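Local coordinates for protein arsenite methyltransferase (Chlamydomonas reinhardtii, PDB 5EVJ) that probably methylates trivalent arsenic, transferring methyl groups from S-adenosylmethionine to give mono-, di- and trimethylated products, at residues A[163-167]-A[193-197]. The protein carries 15 engineered substitutions. Numbering follows the deposited sequence.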
loop_
_atom_site.group_PDB
_atom_site.type_symbol
_atom_site.label_atom_id
_atom_site.label_comp_id
_atom_site.label_asym_id
_atom_site.label_seq_id
_atom_site.Cartn_x
_atom_site.Cartn_y
_atom_site.Cartn_z
ATOM N N PHE A 163 -1.695 -13.064 -5.196
ATOM C CA PHE A 163 -1.957 -12.226 -4.024
ATOM C C PHE A 163 -3.014 -11.173 -4.325
ATOM O O PHE A 163 -3.073 -10.613 -5.451
ATOM C CB PHE A 163 -0.685 -11.541 -3.548
ATOM C CG PHE A 163 0.278 -12.485 -2.895
ATOM C CD1 PHE A 163 0.089 -12.886 -1.588
ATOM C CD2 PHE A 163 1.370 -12.990 -3.598
ATOM C CE1 PHE A 163 0.958 -13.756 -0.961
ATOM C CE2 PHE A 163 2.222 -13.890 -2.985
ATOM C CZ PHE A 163 2.025 -14.246 -1.641
ATOM N N ASP A 164 -3.827 -10.878 -3.334
ATOM C CA ASP A 164 -4.803 -9.819 -3.512
ATOM C C ASP A 164 -4.250 -8.449 -3.160
ATOM O O ASP A 164 -4.663 -7.500 -3.785
ATOM C CB ASP A 164 -6.008 -10.101 -2.652
ATOM C CG ASP A 164 -6.667 -11.437 -3.048
ATOM O OD1 ASP A 164 -7.121 -11.573 -4.217
ATOM O OD2 ASP A 164 -6.716 -12.308 -2.163
ATOM N N LEU A 165 -3.322 -8.375 -2.178
ATOM C CA LEU A 165 -2.756 -7.146 -1.697
ATOM C C LEU A 165 -1.300 -7.386 -1.638
ATOM O O LEU A 165 -0.846 -8.495 -1.189
ATOM C CB LEU A 165 -3.166 -6.802 -0.232
ATOM C CG LEU A 165 -4.491 -6.082 0.000
ATOM C CD1 LEU A 165 -4.519 -4.725 -0.691
ATOM C CD2 LEU A 165 -5.697 -6.910 -0.526
ATOM N N VAL A 166 -0.539 -6.331 -1.983
ATOM C CA VAL A 166 0.887 -6.311 -1.707
ATOM C C VAL A 166 1.084 -5.109 -0.855
ATOM O O VAL A 166 0.618 -4.040 -1.211
ATOM C CB VAL A 166 1.761 -6.287 -3.009
ATOM C CG1 VAL A 166 3.204 -6.082 -2.666
ATOM C CG2 VAL A 166 1.655 -7.619 -3.752
ATOM N N ILE A 167 1.757 -5.266 0.290
ATOM C CA ILE A 167 1.988 -4.170 1.237
ATOM C C ILE A 167 3.475 -4.066 1.599
ATOM O O ILE A 167 4.243 -5.056 1.467
ATOM C CB ILE A 167 1.125 -4.226 2.548
ATOM C CG1 ILE A 167 1.754 -5.180 3.572
ATOM C CG2 ILE A 167 -0.384 -4.420 2.250
ATOM C CD1 ILE A 167 0.858 -5.495 4.789
ATOM N N GLY A 193 -6.702 -6.519 -7.553
ATOM C CA GLY A 193 -5.856 -6.340 -6.356
ATOM C C GLY A 193 -5.200 -4.987 -6.261
ATOM O O GLY A 193 -5.317 -4.152 -7.146
ATOM N N GLU A 194 -4.432 -4.791 -5.209
ATOM C CA GLU A 194 -3.856 -3.540 -4.937
ATOM C C GLU A 194 -2.449 -3.693 -4.279
ATOM O O GLU A 194 -2.261 -4.507 -3.369
ATOM C CB GLU A 194 -4.786 -2.782 -3.964
ATOM C CG GLU A 194 -4.315 -1.379 -3.620
ATOM C CD GLU A 194 -4.990 -0.751 -2.392
ATOM O OE1 GLU A 194 -6.003 -1.281 -1.871
ATOM O OE2 GLU A 194 -4.520 0.331 -1.933
ATOM N N MET A 195 -1.511 -2.845 -4.687
ATOM C CA MET A 195 -0.343 -2.577 -3.887
ATOM C C MET A 195 -0.626 -1.358 -3.047
ATOM O O MET A 195 -0.903 -0.327 -3.566
ATOM C CB MET A 195 0.883 -2.345 -4.742
ATOM C CG MET A 195 2.129 -2.103 -3.875
ATOM S SD MET A 195 3.615 -2.211 -4.923
ATOM C CE MET A 195 4.835 -1.849 -3.641
ATOM N N HIS A 196 -0.544 -1.495 -1.736
ATOM C CA HIS A 196 -0.918 -0.512 -0.767
ATOM C C HIS A 196 0.292 -0.401 0.180
ATOM O O HIS A 196 0.572 -1.312 0.949
ATOM C CB HIS A 196 -2.105 -0.995 -0.005
ATOM C CG HIS A 196 -2.764 0.026 0.850
ATOM N ND1 HIS A 196 -2.274 0.391 2.095
ATOM C CD2 HIS A 196 -3.950 0.665 0.720
ATOM C CE1 HIS A 196 -3.100 1.244 2.666
ATOM N NE2 HIS A 196 -4.093 1.469 1.831
ATOM N N PHE A 197 0.972 0.730 0.181
ATOM C CA PHE A 197 2.268 0.810 0.873
ATOM C C PHE A 197 2.649 2.247 1.247
ATOM O O PHE A 197 2.140 3.213 0.649
ATOM C CB PHE A 197 3.323 0.154 -0.017
ATOM C CG PHE A 197 3.822 1.004 -1.118
ATOM C CD1 PHE A 197 3.035 1.302 -2.219
ATOM C CD2 PHE A 197 5.138 1.465 -1.076
ATOM C CE1 PHE A 197 3.530 2.077 -3.287
ATOM C CE2 PHE A 197 5.666 2.199 -2.099
ATOM C CZ PHE A 197 4.849 2.535 -3.206
#
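Gly193 opens the pairing of two parallel strands by laying its CA against the carbonyl of Asp164, with 3.1 Å between Gly193 CA and Asp164 O. Having no side chain, it meets the other strand through this CA. The ladder starts at the next residue, where Glu194 N donates to Asp164 O (3.1 Å) in the carbonyl plane. Glu194 O then accepts from Val166 N at 2.9 Å and also meets the CA of Leu165, so one oxygen serves a strong and a weak donor. The Glu194 side chain stands on the sheet face it shares with Leu165, Ile167 and His196. Its CB passes Leu165 CD1 at 3.8 Å. With CG anti to the backbone N (chi1 -178°) and the chain extended beyond, the carboxylate is carried out to Arg272, which grips it in a salt bridge, and to Tyr332, which adds a hydrogen bond. Met195 turns to the other face with Val166; its CG lies 3.6 Å from Val166 O and 4.3 Å from Val166 CB, and its CE sits over one face of the Phe197 ring. His196 N makes the third bond between the two segments, the shortest at 2.8 Å, to Val166 O, running almost straight out from the C=O at 174°. Beyond it, His196 O faces the CA and CG2 of Ile167. Strand segments 165-167 and 193-197, whose axes differ by 14°, lie inside the mixed sheet of the Rossmann-like methyltransferase fold, joined by a crossover through helix 178-188. That helix packs on the Val166 and Met195 face; strand 86-90 flanks 163-169, and antiparallel strand 266-274 flanks 193-202.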